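PDB 3GIW: methyltransferase from Streptomyces avermitilis, which probably transfers methyl groups from S-adenosyl-L-methionine, having a Rossmann-type fold that binds S-adenosyl-L-homocysteine, though its substrate is unknown. Local coordinates for residues Leu196-Val210 and Leu226-Leu239. Numbering follows the deposited sequence.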
ATOM      1  N   LEU A 196       2.934  11.827   2.213  1.00 11.47           N
ATOM      2  CA  LEU A 196       3.068  10.424   2.626  1.00 11.28           C
ATOM      3  C   LEU A 196       1.654   9.909   2.851  1.00 11.78           C
ATOM      4  O   LEU A 196       0.889  10.518   3.587  1.00 12.22           O
ATOM      5  CB  LEU A 196       3.889  10.330   3.906  1.00 12.57           C
ATOM      6  CG  LEU A 196       4.000   8.913   4.504  1.00 12.29           C
ATOM      7  CD1 LEU A 196       4.706   7.909   3.582  1.00 12.58           C
ATOM      8  CD2 LEU A 196       4.730   8.968   5.873  1.00 14.45           C
ATOM      9  N   ALA A 197       1.330   8.780   2.231  1.00 11.33           N
ATOM     10  CA  ALA A 197       0.035   8.083   2.409  1.00 11.70           C
ATOM     11  C   ALA A 197       0.364   6.639   2.792  1.00 11.06           C
ATOM     12  O   ALA A 197       1.119   5.967   2.072  1.00 12.10           O
ATOM     13  CB  ALA A 197      -0.819   8.103   1.145  1.00 11.96           C
HETATM   14  N   MSE A 198      -0.239   6.160   3.869  1.00 10.70           N
HETATM   15  CA  MSE A 198      -0.002   4.810   4.336  1.00 11.50           C
HETATM   16  C   MSE A 198      -1.266   4.130   4.834  1.00 11.95           C
HETATM   17  O   MSE A 198      -2.160   4.734   5.385  1.00 11.97           O
HETATM   18  CB  MSE A 198       0.995   4.789   5.507  1.00 12.86           C
HETATM   19  CG  MSE A 198       2.343   5.485   5.220  1.00 11.71           C
HETATM   20 SE   MSE A 198       3.581   5.238   6.714  0.75 12.28          SE
HETATM   21  CE  MSE A 198       3.848   3.335   6.534  1.00 14.94           C
ATOM     22  N   SER A 199      -1.284   2.805   4.712  1.00 11.55           N
ATOM     23  CA  SER A 199      -2.189   1.966   5.521  1.00 12.34           C
ATOM     24  C   SER A 199      -1.311   1.056   6.381  1.00 11.58           C
ATOM     25  O   SER A 199      -0.326   0.445   5.878  1.00 13.24           O
ATOM     26  CB  SER A 199      -3.212   1.211   4.700  1.00 12.43           C
ATOM     27  OG  SER A 199      -2.622   0.279   3.844  1.00 13.69           O
ATOM     28  N   ILE A 200      -1.654   0.940   7.663  1.00 11.97           N
ATOM     29  CA  ILE A 200      -0.848   0.300   8.686  1.00 11.96           C
ATOM     30  C   ILE A 200      -1.684  -0.732   9.470  1.00 12.35           C
ATOM     31  O   ILE A 200      -2.715  -0.390  10.065  1.00 12.35           O
ATOM     32  CB  ILE A 200      -0.306   1.382   9.665  1.00 11.72           C
ATOM     33  CG1 ILE A 200       0.595   2.392   8.918  1.00 12.80           C
ATOM     34  CG2 ILE A 200       0.503   0.786  10.832  1.00 14.09           C
ATOM     35  CD1 ILE A 200       0.956   3.661   9.692  1.00 13.65           C
ATOM     36  N   GLY A 201      -1.226  -1.986   9.460  1.00 12.15           N
ATOM     37  CA  GLY A 201      -1.977  -3.075  10.097  1.00 11.53           C
ATOM     38  C   GLY A 201      -1.985  -2.929  11.625  1.00 12.43           C
ATOM     39  O   GLY A 201      -0.973  -2.502  12.246  1.00 11.84           O
ATOM     40  N   THR A 202      -3.126  -3.229  12.241  1.00 11.91           N
ATOM     41  CA  THR A 202      -3.320  -3.143  13.691  1.00 12.06           C
ATOM     42  C   THR A 202      -4.169  -4.329  14.192  1.00 12.74           C
ATOM     43  O   THR A 202      -5.034  -4.800  13.469  1.00 11.91           O
ATOM     44  CB  THR A 202      -3.996  -1.826  14.106  1.00 14.34           C
ATOM     45  OG1 THR A 202      -4.209  -1.814  15.527  1.00 14.29           O
ATOM     46  CG2 THR A 202      -5.333  -1.623  13.381  1.00 14.11           C
ATOM     47  N   ALA A 203      -3.883  -4.805  15.401  1.00 12.37           N
ATOM     48  CA  ALA A 203      -4.729  -5.791  16.100  1.00 13.60           C
ATOM     49  C   ALA A 203      -5.688  -5.204  17.122  1.00 13.73           C
ATOM     50  O   ALA A 203      -6.396  -5.957  17.799  1.00 14.03           O
ATOM     51  CB  ALA A 203      -3.877  -6.860  16.780  1.00 14.23           C
ATOM     52  N   GLU A 204      -5.723  -3.886  17.263  0.50 12.53           N
ATOM     53  CA  GLU A 204      -6.445  -3.295  18.386  0.50 13.14           C
ATOM     54  C   GLU A 204      -7.944  -3.591  18.382  0.50 12.19           C
ATOM     55  O   GLU A 204      -8.547  -3.706  19.448  0.50 12.50           O
ATOM     56  CB  GLU A 204      -6.200  -1.787  18.453  0.50 14.73           C
ATOM     57  CG  GLU A 204      -4.737  -1.391  18.667  0.50 15.73           C
ATOM     58  CD  GLU A 204      -4.603   0.026  19.167  0.50 16.40           C
ATOM     59  OE1 GLU A 204      -4.690   0.274  20.400  0.50 15.74           O
ATOM     60  OE2 GLU A 204      -4.401   0.900  18.308  0.50 18.57           O
ATOM     61  N   PHE A 205      -8.542  -3.699  17.196  1.00 12.39           N
ATOM     62  CA  PHE A 205     -10.009  -3.806  17.050  1.00 11.65           C
ATOM     63  C   PHE A 205     -10.541  -5.234  17.056  1.00 12.96           C
ATOM     64  O   PHE A 205     -11.727  -5.430  17.233  1.00 13.52           O
ATOM     65  CB  PHE A 205     -10.434  -3.055  15.783  1.00 13.11           C
ATOM     66  CG  PHE A 205     -10.059  -1.602  15.824  1.00 13.77           C
ATOM     67  CD1 PHE A 205     -10.839  -0.697  16.513  1.00 14.43           C
ATOM     68  CD2 PHE A 205      -8.883  -1.139  15.247  1.00 15.68           C
ATOM     69  CE1 PHE A 205     -10.471   0.654  16.565  1.00 15.71           C
ATOM     70  CE2 PHE A 205      -8.528   0.178  15.328  1.00 15.57           C
ATOM     71  CZ  PHE A 205      -9.332   1.075  15.963  1.00 15.75           C
ATOM     72  N   ALA A 206      -9.677  -6.215  16.899  1.00 13.18           N
ATOM     73  CA  ALA A 206     -10.077  -7.635  16.982  1.00 11.72           C
ATOM     74  C   ALA A 206      -8.890  -8.490  17.408  1.00 12.71           C
ATOM     75  O   ALA A 206      -8.348  -9.240  16.608  1.00 12.27           O
ATOM     76  CB  ALA A 206     -10.702  -8.117  15.661  1.00 14.20           C
ATOM     77  N   PRO A 207      -8.441  -8.316  18.659  1.00 12.46           N
ATOM     78  CA  PRO A 207      -7.161  -8.901  19.049  1.00 12.99           C
ATOM     79  C   PRO A 207      -7.036 -10.387  18.813  1.00 12.51           C
ATOM     80  O   PRO A 207      -6.015 -10.842  18.297  1.00 12.49           O
ATOM     81  CB  PRO A 207      -7.043  -8.535  20.541  1.00 12.80           C
ATOM     82  CG  PRO A 207      -7.871  -7.320  20.714  1.00 14.58           C
ATOM     83  CD  PRO A 207      -8.986  -7.444  19.718  1.00 13.78           C
ATOM     84  N   GLN A 208      -8.029 -11.177  19.198  1.00 13.16           N
ATOM     85  CA  GLN A 208      -7.896 -12.613  19.050  1.00 14.54           C
ATOM     86  C   GLN A 208      -7.840 -13.065  17.607  1.00 13.42           C
ATOM     87  O   GLN A 208      -6.949 -13.813  17.219  1.00 13.57           O
ATOM     88  CB  GLN A 208      -9.022 -13.337  19.786  1.00 16.75           C
ATOM     89  CG  GLN A 208      -8.872 -14.865  19.768  1.00 20.38           C
ATOM     90  CD  GLN A 208      -9.780 -15.566  20.736  1.00 22.69           C
ATOM     91  OE1 GLN A 208     -10.817 -15.023  21.166  1.00 23.37           O
ATOM     92  NE2 GLN A 208      -9.397 -16.784  21.110  1.00 23.88           N
ATOM     93  N   GLU A 209      -8.809 -12.632  16.812  1.00 12.99           N
ATOM     94  CA  GLU A 209      -8.927 -13.074  15.399  1.00 12.21           C
ATOM     95  C   GLU A 209      -7.761 -12.547  14.544  1.00 11.34           C
ATOM     96  O   GLU A 209      -7.161 -13.290  13.776  1.00 11.80           O
ATOM     97  CB  GLU A 209     -10.258 -12.602  14.793  1.00 12.78           C
ATOM     98  CG  GLU A 209     -11.495 -13.221  15.436  1.00 14.30           C
ATOM     99  CD  GLU A 209     -11.996 -12.517  16.702  1.00 14.71           C
ATOM    100  OE1 GLU A 209     -11.485 -11.442  17.104  1.00 14.50           O
ATOM    101  OE2 GLU A 209     -12.931 -13.067  17.358  1.00 18.31           O
ATOM    102  N   VAL A 210      -7.434 -11.266  14.683  1.00 11.88           N
ATOM    103  CA  VAL A 210      -6.311 -10.682  13.947  1.00 11.10           C
ATOM    104  C   VAL A 210      -4.975 -11.253  14.421  1.00 12.20           C
ATOM    105  O   VAL A 210      -4.083 -11.562  13.589  1.00 12.71           O
ATOM    106  CB  VAL A 210      -6.367  -9.148  13.943  1.00 13.00           C
ATOM    107  CG1 VAL A 210      -5.060  -8.520  13.321  1.00 13.49           C
ATOM    108  CG2 VAL A 210      -7.613  -8.740  13.219  1.00 13.62           C
ATOM    109  N   LEU A 226       2.189  -5.793  13.781  1.00 13.19           N
ATOM    110  CA  LEU A 226       0.970  -5.002  13.926  1.00 13.95           C
ATOM    111  C   LEU A 226       1.189  -3.924  14.965  1.00 13.83           C
ATOM    112  O   LEU A 226       1.874  -4.153  15.970  1.00 15.60           O
ATOM    113  CB  LEU A 226      -0.232  -5.931  14.224  1.00 15.22           C
ATOM    114  CG  LEU A 226      -0.475  -6.993  13.144  1.00 15.05           C
ATOM    115  CD1 LEU A 226      -1.630  -7.857  13.617  1.00 17.62           C
ATOM    116  CD2 LEU A 226      -0.740  -6.413  11.738  1.00 15.73           C
ATOM    117  N   ARG A 227       0.612  -2.756  14.714  1.00 11.99           N
ATOM    118  CA  ARG A 227       0.894  -1.552  15.478  1.00 12.46           C
ATOM    119  C   ARG A 227      -0.328  -0.914  16.138  1.00 12.48           C
ATOM    120  O   ARG A 227      -1.453  -1.013  15.606  1.00 14.42           O
ATOM    121  CB  ARG A 227       1.570  -0.537  14.546  1.00 12.89           C
ATOM    122  CG  ARG A 227       2.978  -0.899  14.190  1.00 14.34           C
ATOM    123  CD  ARG A 227       3.628   0.063  13.183  1.00 15.61           C
ATOM    124  NE  ARG A 227       5.043  -0.304  12.995  1.00 17.27           N
ATOM    125  CZ  ARG A 227       5.488  -1.207  12.124  1.00 16.71           C
ATOM    126  NH1 ARG A 227       4.689  -1.839  11.300  1.00 18.50           N
ATOM    127  NH2 ARG A 227       6.796  -1.450  12.049  1.00 19.03           N
ATOM    128  N   THR A 228      -0.092  -0.264  17.271  1.00 12.33           N
ATOM    129  CA  THR A 228      -1.106   0.573  17.898  1.00 12.68           C
ATOM    130  C   THR A 228      -1.228   1.928  17.192  1.00 12.97           C
ATOM    131  O   THR A 228      -0.365   2.301  16.391  1.00 12.08           O
ATOM    132  CB  THR A 228      -0.759   0.813  19.359  1.00 13.79           C
ATOM    133  OG1 THR A 228       0.471   1.562  19.397  1.00 14.63           O
ATOM    134  CG2 THR A 228      -0.660  -0.535  20.144  1.00 14.73           C
ATOM    135  N   HIS A 229      -2.258   2.690  17.536  1.00 12.91           N
ATOM    136  CA  HIS A 229      -2.377   4.049  17.016  1.00 11.97           C
ATOM    137  C   HIS A 229      -1.119   4.901  17.339  1.00 11.90           C
ATOM    138  O   HIS A 229      -0.594   5.613  16.477  1.00 12.97           O
ATOM    139  CB  HIS A 229      -3.674   4.701  17.557  1.00 13.63           C
ATOM    140  CG  HIS A 229      -4.002   6.004  16.908  1.00 13.98           C
ATOM    141  ND1 HIS A 229      -3.420   7.188  17.299  1.00 17.01           N
ATOM    142  CD2 HIS A 229      -4.828   6.309  15.880  1.00 17.38           C
ATOM    143  CE1 HIS A 229      -3.877   8.169  16.533  1.00 17.40           C
ATOM    144  NE2 HIS A 229      -4.738   7.663  15.677  1.00 18.61           N
ATOM    145  N   ALA A 230      -0.643   4.812  18.594  1.00 12.73           N
ATOM    146  CA  ALA A 230       0.572   5.545  18.993  1.00 13.13           C
ATOM    147  C   ALA A 230       1.783   5.181  18.138  1.00 12.79           C
ATOM    148  O   ALA A 230       2.561   6.054  17.759  1.00 14.90           O
ATOM    149  CB  ALA A 230       0.915   5.341  20.462  1.00 14.16           C
ATOM    150  N   GLU A 231       1.951   3.900  17.818  1.00 12.28           N
ATOM    151  CA  GLU A 231       3.026   3.470  16.955  1.00 13.32           C
ATOM    152  C   GLU A 231       2.838   3.941  15.516  1.00 13.78           C
ATOM    153  O   GLU A 231       3.823   4.313  14.845  1.00 14.35           O
ATOM    154  CB  GLU A 231       3.145   1.950  17.028  1.00 13.46           C
ATOM    155  CG  GLU A 231       3.700   1.473  18.389  1.00 14.73           C
ATOM    156  CD  GLU A 231       3.634  -0.020  18.580  1.00 16.53           C
ATOM    157  OE1 GLU A 231       2.718  -0.693  18.050  1.00 15.09           O
ATOM    158  OE2 GLU A 231       4.538  -0.527  19.264  1.00 17.52           O
ATOM    159  N   ALA A 232       1.593   3.973  15.025  1.00 12.41           N
ATOM    160  CA  ALA A 232       1.334   4.493  13.695  1.00 12.09           C
ATOM    161  C   ALA A 232       1.727   5.976  13.594  1.00 13.07           C
ATOM    162  O   ALA A 232       2.215   6.440  12.553  1.00 13.94           O
ATOM    163  CB  ALA A 232      -0.142   4.301  13.346  1.00 13.98           C
ATOM    164  N   GLU A 233       1.500   6.707  14.697  1.00 12.61           N
ATOM    165  CA  GLU A 233       1.782   8.152  14.729  1.00 14.12           C
ATOM    166  C   GLU A 233       3.267   8.445  14.455  1.00 13.04           C
ATOM    167  O   GLU A 233       3.601   9.515  13.901  1.00 13.07           O
ATOM    168  CB  GLU A 233       1.376   8.790  16.066  1.00 13.71           C
ATOM    169  CG  GLU A 233      -0.118   8.941  16.306  1.00 16.65           C
ATOM    170  CD  GLU A 233      -0.413   9.707  17.583  1.00 20.73           C
ATOM    171  OE1 GLU A 233       0.187   9.398  18.635  1.00 23.41           O
ATOM    172  OE2 GLU A 233      -1.219  10.659  17.509  1.00 25.68           O
ATOM    173  N   GLU A 234       4.144   7.510  14.829  1.00 13.01           N
ATOM    174  CA  GLU A 234       5.586   7.729  14.653  1.00 14.51           C
ATOM    175  C   GLU A 234       5.960   7.991  13.185  1.00 12.96           C
ATOM    176  O   GLU A 234       6.879   8.780  12.883  1.00 14.27           O
ATOM    177  CB  GLU A 234       6.421   6.551  15.168  1.00 15.42           C
ATOM    178  CG  GLU A 234       7.869   6.966  15.432  1.00 18.22           C
ATOM    179  CD  GLU A 234       8.751   5.856  15.965  1.00 18.77           C
ATOM    180  OE1 GLU A 234       8.233   4.750  16.241  1.00 19.55           O
ATOM    181  OE2 GLU A 234       9.983   6.150  16.164  1.00 21.62           O
ATOM    182  N   PHE A 235       5.309   7.311  12.255  1.00 12.32           N
ATOM    183  CA  PHE A 235       5.570   7.553  10.829  1.00 12.60           C
ATOM    184  C   PHE A 235       5.277   8.995  10.376  1.00 13.06           C
ATOM    185  O   PHE A 235       5.834   9.432   9.378  1.00 15.13           O
ATOM    186  CB  PHE A 235       4.753   6.586   9.936  1.00 12.81           C
ATOM    187  CG  PHE A 235       5.148   5.135  10.053  1.00 13.21           C
ATOM    188  CD1 PHE A 235       6.150   4.611   9.272  1.00 13.83           C
ATOM    189  CD2 PHE A 235       4.511   4.314  10.950  1.00 14.85           C
ATOM    190  CE1 PHE A 235       6.522   3.274   9.388  1.00 13.22           C
ATOM    191  CE2 PHE A 235       4.886   2.973  11.080  1.00 14.26           C
ATOM    192  CZ  PHE A 235       5.872   2.456  10.305  1.00 14.21           C
ATOM    193  N   PHE A 236       4.389   9.703  11.071  1.00 13.70           N
ATOM    194  CA  PHE A 236       3.895  10.985  10.587  1.00 14.51           C
ATOM    195  C   PHE A 236       4.416  12.180  11.410  1.00 15.29           C
ATOM    196  O   PHE A 236       4.009  13.333  11.191  1.00 16.09           O
ATOM    197  CB  PHE A 236       2.364  10.932  10.543  1.00 14.49           C
ATOM    198  CG  PHE A 236       1.847   9.977   9.534  1.00 13.05           C
ATOM    199  CD1 PHE A 236       1.723  10.355   8.226  1.00 14.10           C
ATOM    200  CD2 PHE A 236       1.487   8.673   9.887  1.00 14.52           C
ATOM    201  CE1 PHE A 236       1.234   9.483   7.270  1.00 15.91           C
ATOM    202  CE2 PHE A 236       1.008   7.805   8.917  1.00 14.31           C
ATOM    203  CZ  PHE A 236       0.887   8.214   7.603  1.00 16.58           C
ATOM    204  N   GLU A 237       5.309  11.921  12.357  1.00 15.85           N
ATOM    205  CA  GLU A 237       5.924  13.003  13.156  1.00 17.87           C
ATOM    206  C   GLU A 237       6.633  14.020  12.277  1.00 18.47           C
ATOM    207  O   GLU A 237       7.374  13.660  11.387  1.00 18.93           O
ATOM    208  CB  GLU A 237       6.889  12.434  14.193  1.00 21.60           C
ATOM    209  CG  GLU A 237       6.186  11.730  15.338  1.00 25.53           C
ATOM    210  CD  GLU A 237       5.431  12.670  16.293  1.00 29.02           C
ATOM    211  OE1 GLU A 237       5.828  13.853  16.414  1.00 32.83           O
ATOM    212  OE2 GLU A 237       4.458  12.213  16.957  1.00 32.41           O
ATOM    213  N   GLY A 238       6.378  15.305  12.517  1.00 17.77           N
ATOM    214  CA  GLY A 238       6.960  16.344  11.675  1.00 18.32           C
ATOM    215  C   GLY A 238       6.218  16.619  10.379  1.00 17.44           C
ATOM    216  O   GLY A 238       6.595  17.523   9.648  1.00 18.80           O
ATOM    217  N   LEU A 239       5.212  15.805  10.056  1.00 15.47           N
ATOM    218  CA  LEU A 239       4.339  15.993   8.888  1.00 14.80           C
ATOM    219  C   LEU A 239       2.981  16.549   9.289  1.00 15.78           C
ATOM    220  O   LEU A 239       2.588  16.484  10.465  1.00 18.01           O
ATOM    221  CB  LEU A 239       4.153  14.656   8.133  1.00 14.20           C
ATOM    222  CG  LEU A 239       5.428  13.915   7.759  1.00 14.43           C
ATOM    223  CD1 LEU A 239       5.159  12.602   6.994  1.00 15.12           C
ATOM    224  CD2 LEU A 239       6.341  14.813   6.942  1.00 15.45           C
TER
HETATM  225  O   HOH W   1       1.821  -2.393  11.275  1.00 13.30           O
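Leu-196, Met-198 and Ile-200, alternate residues on one face of a strand in a Rossmann-type methyltransferase sheet, meet the segment 226-239, whose short helix starts at His-229, an example of a strand that presents every second side chain to a covering segment. The apolar part centres on two phenylalanines. The CE methyl of Met-198, a selenomethionine, lies over one face of the Phe-235 ring, 4.0 Å from its centroid, because the chain bends at chi3 (67°); its SE approaches both Phe-235 and Phe-236 obliquely, as Met-aromatic contacts. Ile-200 CD1 reaches Ala-232 CB at 3.9 Å and the rim of Phe-236, while Leu-196 CD2 touches Phe-236 CE1 and Leu-239 CD1. Beyond the strand, Leu-226 CD1 meets Val-210 CG1.

Polar bonds join the end of the strand and the loop after it to the start of the other segment. In one of the two conformers modelled for Glu-204, its OE2, also bonded to Tyr-270 OH, receives His-229 N from above the carboxylate plane. Thr-202 OG1 donates to Arg-227 O at 2.9 Å and, in an ST turn, accepts from Glu-204 N. A valine in its place would probably leave both Arg-227 O and Glu-204 N without these mates, loosening the turn. Arg-227 N gives a nearly straight bond to Gly-201 O (2.9 Å, 167°), and a water joins that same oxygen to Arg-227 NH1.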